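Putative GH105 family protein (Salmonella enterica subsp. enterica serovar Paratyphi A, PDB 3QWT) is of unknown function but probably acts as a glycoside hydrolase, as a likely GH105 member with an alpha/alpha-toroid fold, possibly cleaving unsaturated uronyl sugars. Local coordinates at residues 104-112 / 153-161. Residues are numbered along the deposited sequence; the frame is centred on the assembly and turned at random.
With GOL (glycerol), chain F.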
ATOM      1  N   ALA A 104     -10.306 -27.743  32.935  1.00 37.57           N
ATOM      2  CA  ALA A 104      -9.600 -26.487  33.148  1.00 34.67           C
ATOM      3  C   ALA A 104      -9.486 -26.141  34.624  1.00 34.82           C
ATOM      4  O   ALA A 104     -10.449 -26.273  35.368  1.00 32.24           O
ATOM      5  CB  ALA A 104     -10.307 -25.379  32.421  1.00 32.98           C
ATOM      6  N   THR A 105      -8.308 -25.694  35.049  1.00 28.34           N
ATOM      7  CA  THR A 105      -8.189 -25.053  36.349  1.00 29.89           C
ATOM      8  C   THR A 105      -8.712 -23.620  36.281  1.00 35.51           C
ATOM      9  O   THR A 105      -9.072 -23.133  35.204  1.00 32.01           O
ATOM     10  CB  THR A 105      -6.732 -24.989  36.825  1.00 32.06           C
ATOM     11  OG1 THR A 105      -6.705 -24.487  38.165  1.00 39.62           O
ATOM     12  CG2 THR A 105      -5.929 -24.051  35.934  1.00 26.70           C
ATOM     13  N   THR A 106      -8.732 -22.938  37.426  1.00 32.83           N
ATOM     14  CA  THR A 106      -9.208 -21.561  37.483  1.00 24.64           C
ATOM     15  C   THR A 106      -8.165 -20.582  36.937  1.00 32.58           C
ATOM     16  O   THR A 106      -6.981 -20.882  36.938  1.00 37.20           O
ATOM     17  CB  THR A 106      -9.626 -21.149  38.919  1.00 37.83           C
ATOM     18  OG1 THR A 106      -8.573 -21.468  39.825  1.00 38.90           O
ATOM     19  CG2 THR A 106     -10.905 -21.898  39.346  1.00 33.66           C
ATOM     20  N   LYS A 107      -8.624 -19.420  36.474  1.00 31.72           N
ATOM     21  CA  LYS A 107      -7.767 -18.457  35.790  1.00 36.13           C
ATOM     22  C   LYS A 107      -7.130 -17.429  36.723  1.00 35.97           C
ATOM     23  O   LYS A 107      -7.799 -16.832  37.563  1.00 35.64           O
ATOM     24  CB  LYS A 107      -8.548 -17.732  34.689  1.00 31.24           C
ATOM     25  CG  LYS A 107      -9.074 -18.650  33.576  1.00 34.68           C
ATOM     26  CD  LYS A 107      -9.604 -17.830  32.389  1.00 29.73           C
ATOM     27  CE  LYS A 107     -10.256 -18.720  31.334  1.00 30.50           C
ATOM     28  NZ  LYS A 107     -11.558 -19.283  31.827  1.00 35.49           N
ATOM     29  N   ASN A 108      -5.831 -17.225  36.547  1.00 33.10           N
ATOM     30  CA  ASN A 108      -5.085 -16.223  37.296  1.00 36.78           C
ATOM     31  C   ASN A 108      -3.723 -15.987  36.651  1.00 36.72           C
ATOM     32  O   ASN A 108      -3.370 -16.657  35.676  1.00 37.29           O
ATOM     33  CB  ASN A 108      -4.918 -16.647  38.758  1.00 39.09           C
ATOM     34  CG  ASN A 108      -4.215 -17.982  38.899  1.00 42.12           C
ATOM     35  OD1 ASN A 108      -3.053 -18.136  38.504  1.00 40.45           O
ATOM     36  ND2 ASN A 108      -4.917 -18.962  39.474  1.00 44.18           N
ATOM     37  N   VAL A 109      -2.948 -15.059  37.210  1.00 38.66           N
ATOM     38  CA  VAL A 109      -1.681 -14.659  36.600  1.00 29.57           C
ATOM     39  C   VAL A 109      -0.794 -15.872  36.340  1.00 31.36           C
ATOM     40  O   VAL A 109      -0.106 -15.933  35.327  1.00 29.84           O
ATOM     41  CB  VAL A 109      -0.938 -13.588  37.438  1.00 30.16           C
ATOM     42  CG1 VAL A 109      -0.410 -14.168  38.758  1.00 34.51           C
ATOM     43  CG2 VAL A 109       0.206 -12.985  36.639  1.00 24.36           C
ATOM     44  N   ASN A 110      -0.841 -16.847  37.248  1.00 32.40           N
ATOM     45  CA  ASN A 110       0.040 -18.028  37.181  1.00 32.25           C
ATOM     46  C   ASN A 110      -0.429 -19.194  36.318  1.00 33.72           C
ATOM     47  O   ASN A 110       0.352 -19.770  35.555  1.00 34.86           O
ATOM     48  CB  ASN A 110       0.370 -18.533  38.579  1.00 24.11           C
ATOM     49  CG  ASN A 110       1.250 -17.551  39.353  1.00 33.37           C
ATOM     50  OD1 ASN A 110       2.064 -16.847  38.762  1.00 27.85           O
ATOM     51  ND2 ASN A 110       1.081 -17.502  40.674  1.00 28.53           N
ATOM     52  N   THR A 111      -1.696 -19.555  36.433  1.00 28.79           N
ATOM     53  CA  THR A 111      -2.208 -20.656  35.619  1.00 23.05           C
ATOM     54  C   THR A 111      -2.218 -20.305  34.108  1.00 27.70           C
ATOM     55  O   THR A 111      -2.444 -21.168  33.252  1.00 26.81           O
ATOM     56  CB  THR A 111      -3.598 -21.083  36.100  1.00 24.07           C
ATOM     57  OG1 THR A 111      -4.493 -19.965  36.033  1.00 30.12           O
ATOM     58  CG2 THR A 111      -3.530 -21.616  37.556  1.00 23.78           C
HETATM   59  N   MSE A 112      -1.938 -19.044  33.799  1.00 33.77           N
HETATM   60  CA  MSE A 112      -1.827 -18.551  32.416  1.00 32.52           C
HETATM   61  C   MSE A 112      -0.556 -19.045  31.722  1.00 30.02           C
HETATM   62  O   MSE A 112      -0.566 -19.334  30.519  1.00 32.32           O
HETATM   63  CB  MSE A 112      -1.864 -17.006  32.416  1.00 31.59           C
HETATM   64  CG  MSE A 112      -1.614 -16.329  31.067  1.00 29.01           C
HETATM   65 SE   MSE A 112      -3.166 -16.429  29.832  0.71 49.43          SE
HETATM   66  CE  MSE A 112      -4.444 -15.533  30.924  1.00 25.71           C
HETATM   67  N   MSE A 153      -1.775  -4.805  35.439  1.00 32.24           N
HETATM   68  CA  MSE A 153      -2.218  -6.166  35.711  1.00 30.40           C
HETATM   69  C   MSE A 153      -1.973  -6.528  37.176  1.00 33.51           C
HETATM   70  O   MSE A 153      -0.855  -6.396  37.687  1.00 36.30           O
HETATM   71  CB  MSE A 153      -1.519  -7.146  34.791  1.00 23.59           C
HETATM   72  CG  MSE A 153      -2.015  -7.024  33.361  1.00 31.95           C
HETATM   73 SE   MSE A 153      -1.412  -8.526  32.312  0.74 39.16          SE
HETATM   74  CE  MSE A 153      -2.715  -8.442  30.863  1.00 25.60           C
ATOM     75  N   GLN A 154      -3.029  -6.953  37.859  1.00 29.59           N
ATOM     76  CA  GLN A 154      -2.905  -7.275  39.267  1.00 35.61           C
ATOM     77  C   GLN A 154      -2.383  -8.698  39.394  1.00 39.21           C
ATOM     78  O   GLN A 154      -2.900  -9.607  38.745  1.00 39.11           O
ATOM     79  CB  GLN A 154      -4.247  -7.120  39.972  1.00 37.45           C
ATOM     80  CG  GLN A 154      -4.219  -7.488  41.443  1.00 35.65           C
ATOM     81  CD  GLN A 154      -5.501  -7.103  42.128  1.00 40.48           C
ATOM     82  OE1 GLN A 154      -5.884  -5.922  42.155  1.00 37.84           O
ATOM     83  NE2 GLN A 154      -6.192  -8.095  42.672  1.00 42.74           N
ATOM     84  N   HIS A 155      -1.339  -8.890  40.197  1.00 35.96           N
ATOM     85  CA  HIS A 155      -0.773 -10.226  40.344  1.00 36.33           C
ATOM     86  C   HIS A 155      -1.697 -11.129  41.163  1.00 43.93           C
ATOM     87  O   HIS A 155      -1.356 -11.520  42.283  1.00 41.94           O
ATOM     88  CB  HIS A 155       0.631 -10.184  40.960  1.00 33.68           C
ATOM     89  CG  HIS A 155       1.362 -11.488  40.868  1.00 38.08           C
ATOM     90  ND1 HIS A 155       2.060 -11.871  39.739  1.00 41.64           N
ATOM     91  CD2 HIS A 155       1.487 -12.508  41.749  1.00 33.47           C
ATOM     92  CE1 HIS A 155       2.598 -13.062  39.939  1.00 40.24           C
ATOM     93  NE2 HIS A 155       2.264 -13.471  41.150  1.00 36.68           N
ATOM     94  N   ILE A 156      -2.864 -11.458  40.600  1.00 40.81           N
ATOM     95  CA  ILE A 156      -3.799 -12.348  41.267  1.00 33.76           C
ATOM     96  C   ILE A 156      -3.451 -13.819  41.044  1.00 37.69           C
ATOM     97  O   ILE A 156      -3.148 -14.258  39.939  1.00 36.75           O
ATOM     98  CB  ILE A 156      -5.270 -12.084  40.879  1.00 35.97           C
ATOM     99  CG1 ILE A 156      -6.202 -12.968  41.717  1.00 31.53           C
ATOM    100  CG2 ILE A 156      -5.495 -12.367  39.417  1.00 39.07           C
ATOM    101  CD1 ILE A 156      -7.669 -12.743  41.422  1.00 30.57           C
ATOM    102  N   THR A 157      -3.543 -14.578  42.120  1.00 32.31           N
ATOM    103  CA  THR A 157      -2.971 -15.906  42.197  1.00 37.69           C
ATOM    104  C   THR A 157      -4.037 -16.974  42.502  1.00 42.22           C
ATOM    105  O   THR A 157      -5.200 -16.639  42.722  1.00 47.52           O
ATOM    106  CB  THR A 157      -1.866 -15.838  43.260  1.00 42.17           C
ATOM    107  OG1 THR A 157      -0.647 -15.441  42.619  1.00 51.95           O
ATOM    108  CG2 THR A 157      -1.686 -17.122  44.024  1.00 42.24           C
ATOM    109  N   LEU A 158      -3.662 -18.252  42.475  1.00 42.46           N
ATOM    110  CA  LEU A 158      -4.584 -19.310  42.889  1.00 42.37           C
ATOM    111  C   LEU A 158      -5.037 -19.052  44.320  1.00 46.40           C
ATOM    112  O   LEU A 158      -6.192 -19.316  44.678  1.00 47.48           O
ATOM    113  CB  LEU A 158      -3.912 -20.687  42.822  1.00 38.41           C
ATOM    114  CG  LEU A 158      -3.915 -21.466  41.504  1.00 44.17           C
ATOM    115  CD1 LEU A 158      -2.875 -22.571  41.539  1.00 38.57           C
ATOM    116  CD2 LEU A 158      -5.296 -22.060  41.216  1.00 41.10           C
ATOM    117  N   ALA A 159      -4.114 -18.517  45.121  1.00 38.61           N
ATOM    118  CA  ALA A 159      -4.264 -18.447  46.575  1.00 44.09           C
ATOM    119  C   ALA A 159      -4.647 -17.084  47.171  1.00 46.21           C
ATOM    120  O   ALA A 159      -5.245 -17.023  48.245  1.00 55.36           O
ATOM    121  CB  ALA A 159      -2.999 -18.953  47.245  1.00 52.71           C
ATOM    122  N   GLU A 160      -4.294 -16.001  46.492  1.00 40.41           N
ATOM    123  CA  GLU A 160      -4.513 -14.663  47.033  1.00 36.48           C
ATOM    124  C   GLU A 160      -4.995 -13.696  45.967  1.00 41.50           C
ATOM    125  O   GLU A 160      -4.569 -13.776  44.807  1.00 36.47           O
ATOM    126  CB  GLU A 160      -3.209 -14.110  47.604  1.00 30.16           C
ATOM    127  CG  GLU A 160      -2.533 -15.010  48.638  1.00 45.69           C
ATOM    128  CD  GLU A 160      -1.338 -14.320  49.319  1.00 59.88           C
ATOM    129  OE1 GLU A 160      -1.568 -13.332  50.064  1.00 65.54           O
ATOM    130  OE2 GLU A 160      -0.182 -14.765  49.104  1.00 53.31           O
ATOM    131  N   GLU A 161      -5.862 -12.765  46.362  1.00 40.64           N
ATOM    132  CA  GLU A 161      -6.209 -11.654  45.490  1.00 41.30           C
ATOM    133  C   GLU A 161      -4.989 -10.784  45.183  1.00 42.54           C
ATOM    134  O   GLU A 161      -4.714 -10.474  44.006  1.00 33.03           O
ATOM    135  CB  GLU A 161      -7.317 -10.802  46.096  1.00 46.71           C
ATOM    136  CG  GLU A 161      -8.697 -11.388  45.920  1.00 58.59           C
ATOM    137  CD  GLU A 161      -9.795 -10.404  46.280  1.00 67.35           C
ATOM    138  OE1 GLU A 161      -9.517  -9.183  46.308  1.00 63.20           O
ATOM    139  OE2 GLU A 161     -10.937 -10.858  46.534  1.00 72.78           O
TER
HETATM  140  C1  GOL F 380       4.962 -17.117  42.456  1.00 55.90           C
HETATM  141  O1  GOL F 380       5.138 -16.852  43.844  1.00 58.65           O
HETATM  142  C2  GOL F 380       4.336 -15.897  41.774  1.00 49.09           C
HETATM  143  O2  GOL F 380       2.980 -15.810  42.162  1.00 42.97           O
HETATM  144  C3  GOL F 380       4.389 -16.051  40.253  1.00 53.26           C
HETATM  145  O3  GOL F 380       5.270 -17.104  39.902  1.00 56.25           O
HETATM  146  O   HOH W   1      -1.255 -19.327  42.021  1.00 53.33           O
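V109 lays CG1 over the middle of one face of the H155 imidazole, 3.5 Å from the ring centroid and 14° off its normal, a CH-pi contact; the ring also stacks with W167. At the imidazole edge, near its plane, NE2 shares a hydrogen bond with O2 of a glycerol (2.6 Å), and ND1 is hydrogen-bonded to T170 OG1. The same glycerol O2 accepts a nearly straight hydrogen bond from N110 ND2 (2.9 Å), so one hydroxyl joins the two loops at a site also reached by the T345 carbonyl; glycerol is probably from the crystallisation liquor, though such molecules often mark pockets. The backbone N of V109 donates to I156 O at 2.9 Å, the one direct hydrogen bond between 104-112 and 153-161. In N108, chi1 of 58° sets CG between the backbone N and carbonyl carbon, bringing OD1 to T111 N, which donates from above the carbonyl plane (2.9 Å), an Asx motif that steadies the turn. Its ND2 lies against L158 CG at 3.4 Å, and CD2 of that leucine reaches T106 OG1, whose hydrogen-bond partner is R55. A water accepts from L158 N (2.7 Å) and, at longer range, from N110 ND2. The contact is mostly buried and joins two loops of the alpha/alpha toroid: 104-112 links helices 86-102 and 114-125, while the loop containing 153-161 leads from helix 131-143 to strand 165-167. T111 rests on W137 of helix 131-143, N110 and V109 on helix 170-184, and I156 packs on L13 of a second subunit.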